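Local coordinates for PduO-type ATP--cob(I)alamin adenosyltransferase (Sulfolobus tokodaii, PDB 1WOZ), which probably transfers the adenosyl group of ATP to cob(I)alamin, at the interface of chains A and B. Coordinates in Å, arbitrary orientation; residue numbers count along the deposited sequence, not the author numbering. Chains: chain A/B, 177aa long conserved hypothetical protein (ST1454).

Contacts 1 and 2 are neighbouring stretches of one interface, the centres of their C-alpha atoms about 6 Å apart. Both set helix 109-134 of chain A against helix 23-44 of chain B, contact 2 adding the loop residue B:Lys20, and they share A:Arg126, B:Asn26 and B:Gly29. Contact 1 takes in the guanidinium end of A:Arg126, its waters and the two copies of Arg123; contact 2 takes in the aliphatic part of the same side chain beside B:Lys20 and B:Val25, with A:Val129 approaching the lysine. The deposited assembly holds three copies, and trimers are usual for PduO-type enzymes, so the interface is plausibly biological.

Contact 1: the interface of chains A and B. Residues chain A 123, 126; chain B 26, 29-30, 123.
A:Arg126 and B:Asn26 meet from two backbones in regular helical conformation, helix 109-134 of chain A and helix 23-44 of chain B. The direct bond runs from the guanidinium NE of A:Arg126 to the amide oxygen OD1 of B:Asn26, 2.9 Å long and bent to 147° at the hydrogen. The oxygen lies nearly in the guanidinium plane, but the donor stands well above the amide's carbonyl plane. The two flat groups are almost perpendicular. The guanidinium is also sandwiched: CA of A:Arg123 lies against one face and CA of B:Gly29 against the other, both toward the rim. The approach of B:Gly29 CA to A:Arg126 NH1, 3.4 Å, is made at a residue without a side chain.

Waters extend the grip. NH1 reaches the backbone oxygen of B:Gly29 through water 2, in line with the guanidinium plane. NH2 uses waters 1 and 3, and both also bind the carboxylate OD1 of B:Asp30, water 1 at 2.8 Å from that oxygen. The charged atoms A:Arg126 NH2 and B:Asp30 OD1 are 3.7 Å apart, a long salt bridge reinforced by these waters. A bend at chi3 (-52°) turns the guanidinium of A:Arg126 toward helix 23-44. A leucine in its place would probably leave B:Asn26 OD1 without its NE donor and B:Asp30 without its nearby positive mate.

Beyond this network the two Arg123 side chains approach at a slant, A:Arg123 NE 3.9 Å from B:Arg123 NH1, with guanidinium planes 69° apart. Water 1 lies at the in-plane edge of the A:Arg123 guanidinium, and B:Asp30 may temper the positive charge gathered here. For the protein, the site ties helix 109-134 of one subunit to helix 23-44 of the next through a hydrated joint in which B:Asp30 faces A:Arg126.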
loop_
_atom_site.group_PDB
_atom_site.type_symbol
_atom_site.label_atom_id
_atom_site.label_comp_id
_atom_site.label_asym_id
_atom_site.label_seq_id
_atom_site.Cartn_x
_atom_site.Cartn_y
_atom_site.Cartn_z
ATOM N N ARG A 123 -1.706 -10.067 2.711
ATOM C CA ARG A 123 -0.692 -9.674 3.687
ATOM C C ARG A 123 -1.312 -9.704 5.099
ATOM O O ARG A 123 -0.672 -10.169 6.064
ATOM C CB ARG A 123 -0.108 -8.281 3.363
ATOM C CG ARG A 123 0.513 -7.557 4.593
ATOM C CD ARG A 123 1.577 -6.524 4.214
ATOM N NE ARG A 123 1.129 -5.509 3.253
ATOM C CZ ARG A 123 0.528 -4.370 3.581
ATOM N NH1 ARG A 123 0.286 -4.105 4.862
ATOM N NH2 ARG A 123 0.219 -3.473 2.637
ATOM N N ARG A 126 -1.587 -13.394 6.210
ATOM C CA ARG A 126 -0.309 -13.915 6.713
ATOM C C ARG A 126 0.010 -13.349 8.094
ATOM O O ARG A 126 0.434 -14.086 8.986
ATOM C CB ARG A 126 0.861 -13.587 5.769
ATOM C CG ARG A 126 0.860 -14.325 4.418
ATOM C CD ARG A 126 2.209 -14.103 3.713
ATOM N NE ARG A 126 2.586 -12.685 3.619
ATOM C CZ ARG A 126 2.087 -11.813 2.730
ATOM N NH1 ARG A 126 1.180 -12.188 1.838
ATOM N NH2 ARG A 126 2.512 -10.556 2.724
ATOM N N ASN B 26 5.902 -15.449 2.883
ATOM C CA ASN B 26 5.915 -13.991 3.025
ATOM C C ASN B 26 6.654 -13.294 1.864
ATOM O O ASN B 26 6.211 -12.256 1.380
ATOM C CB ASN B 26 6.539 -13.603 4.366
ATOM C CG ASN B 26 5.530 -13.643 5.509
ATOM O OD1 ASN B 26 4.637 -12.795 5.599
ATOM N ND2 ASN B 26 5.662 -14.629 6.382
ATOM N N GLY B 29 4.460 -13.417 -0.984
ATOM C CA GLY B 29 3.365 -12.475 -0.763
ATOM C C GLY B 29 3.812 -11.048 -1.076
ATOM O O GLY B 29 3.059 -10.264 -1.691
ATOM N N ASP B 30 5.026 -10.690 -0.657
ATOM C CA ASP B 30 5.546 -9.340 -0.935
ATOM C C ASP B 30 5.717 -9.120 -2.445
ATOM O O ASP B 30 5.422 -8.040 -2.962
ATOM C CB ASP B 30 6.892 -9.110 -0.229
ATOM C CG ASP B 30 6.749 -9.031 1.271
ATOM O OD1 ASP B 30 5.615 -8.846 1.761
ATOM O OD2 ASP B 30 7.771 -9.146 1.972
ATOM N N ARG B 123 10.426 -1.705 -0.072
ATOM C CA ARG B 123 10.019 -2.457 1.113
ATOM C C ARG B 123 10.270 -3.959 0.869
ATOM O O ARG B 123 10.753 -4.677 1.767
ATOM C CB ARG B 123 8.541 -2.188 1.472
ATOM C CG ARG B 123 7.881 -3.320 2.311
ATOM C CD ARG B 123 6.695 -2.838 3.151
ATOM N NE ARG B 123 5.646 -2.150 2.389
ATOM C CZ ARG B 123 4.626 -2.756 1.789
ATOM N NH1 ARG B 123 4.527 -4.081 1.851
ATOM N NH2 ARG B 123 3.679 -2.037 1.177
HETATM O O HOH W 1 2.957 -8.270 1.103
HETATM O O HOH W 2 0.578 -10.258 -0.319
HETATM O O HOH W 3 4.974 -9.920 4.355
#

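Contact 2: the interface of chains A and B. Residues chain A 126, 129; chain B 20, 25-26, 29.
A:Arg126 CG and B:Lys20 CD touch at 3.8 Å where helix 109-134 of chain A passes the segment leading into helix 23-44 of chain B. Followed outward, the arginine changes partners almost atom by atom. Its CB lies 3.9 Å from the amide oxygen OD1 of B:Asn26, a peripheral approach. With chi1 at -69°, CG stands beside the backbone N and opposite the carbonyl carbon, a placement that brings it against the methylenes of B:Lys20. There the two side chains run at about a right angle, so the lysine's CG and CD lie across the arginine chain. B:Lys20 is poorly ordered, and its part in this contact should be read with caution.

The next carbon, CD of A:Arg126, rests against two successive residues of helix 23-44: B:Val25 CG1 is 3.8 Å away, the CA of B:Asn26 is equally near, and OD1 of B:Asn26 is nearer still at 3.3 Å. In B:Val25 the methyl that touches is the one opposite the backbone N (chi1 176°). This apolar flank brings the methylene part of the arginine against chain B before its polar end begins. NE then turns to B:Asn26, and CZ packs over B:Gly29, as in contact 1. At the tip NH1 and NH2 diverge toward waters 4 and 5, each bond nearly straight and each oxygen at the guanidinium's in-plane edge.

A:Val129, about one helical turn along, comes near the same lysine carbon, its CG2 4.3 Å from B:Lys20 CD, a loose approach. As modelled, the lysine methylenes thus cross A:Arg126 and come near A:Val129, with 36 Å² of B:Lys20 surface hidden here, though the disorder of this side chain limits what can be concluded. Water 5 closes the series, 3.2 Å from OD1 of B:Asn26, the same oxygen that accepts the NE bond.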
loop_
_atom_site.group_PDB
_atom_site.type_symbol
_atom_site.label_atom_id
_atom_site.label_comp_id
_atom_site.label_asym_id
_atom_site.label_seq_id
_atom_site.Cartn_x
_atom_site.Cartn_y
_atom_site.Cartn_z
ATOM N N ARG A 126 -1.587 -13.394 6.210
ATOM C CA ARG A 126 -0.309 -13.915 6.713
ATOM C C ARG A 126 0.010 -13.349 8.094
ATOM O O ARG A 126 0.434 -14.086 8.986
ATOM C CB ARG A 126 0.861 -13.587 5.769
ATOM C CG ARG A 126 0.860 -14.325 4.418
ATOM C CD ARG A 126 2.209 -14.103 3.713
ATOM N NE ARG A 126 2.586 -12.685 3.619
ATOM C CZ ARG A 126 2.087 -11.813 2.730
ATOM N NH1 ARG A 126 1.180 -12.188 1.838
ATOM N NH2 ARG A 126 2.512 -10.556 2.724
ATOM N N VAL A 129 -1.946 -15.055 10.890
ATOM C CA VAL A 129 -1.385 -16.335 11.306
ATOM C C VAL A 129 -0.270 -16.078 12.323
ATOM O O VAL A 129 -0.161 -16.769 13.334
ATOM C CB VAL A 129 -0.820 -17.118 10.102
ATOM C CG1 VAL A 129 -0.106 -18.378 10.586
ATOM C CG2 VAL A 129 -1.956 -17.502 9.166
ATOM N N LYS B 20 1.860 -21.465 6.730
ATOM C CA LYS B 20 2.020 -20.093 6.261
ATOM C C LYS B 20 2.869 -19.293 7.248
ATOM O O LYS B 20 3.362 -19.841 8.245
ATOM C CB LYS B 20 0.642 -19.447 6.101
ATOM C CG LYS B 20 0.641 -18.040 5.533
ATOM C CD LYS B 20 -0.755 -17.676 5.046
ATOM C CE LYS B 20 -1.196 -18.608 3.924
ATOM N NZ LYS B 20 -2.611 -18.399 3.512
ATOM N N VAL B 25 6.702 -18.015 2.075
ATOM C CA VAL B 25 5.340 -17.556 1.803
ATOM C C VAL B 25 5.242 -16.034 1.888
ATOM O O VAL B 25 4.578 -15.403 1.060
ATOM C CB VAL B 25 4.333 -18.206 2.772
ATOM C CG1 VAL B 25 2.931 -17.628 2.538
ATOM C CG2 VAL B 25 4.315 -19.722 2.536
ATOM N N ASN B 26 5.902 -15.449 2.883
ATOM C CA ASN B 26 5.915 -13.991 3.025
ATOM C C ASN B 26 6.654 -13.294 1.864
ATOM O O ASN B 26 6.211 -12.256 1.380
ATOM C CB ASN B 26 6.539 -13.603 4.366
ATOM C CG ASN B 26 5.530 -13.643 5.509
ATOM O OD1 ASN B 26 4.637 -12.795 5.599
ATOM N ND2 ASN B 26 5.662 -14.629 6.382
ATOM N N GLY B 29 4.460 -13.417 -0.984
ATOM C CA GLY B 29 3.365 -12.475 -0.763
ATOM C C GLY B 29 3.812 -11.048 -1.076
ATOM O O GLY B 29 3.059 -10.264 -1.691
HETATM O O HOH W 4 0.578 -10.258 -0.319
HETATM O O HOH W 5 4.974 -9.920 4.355
#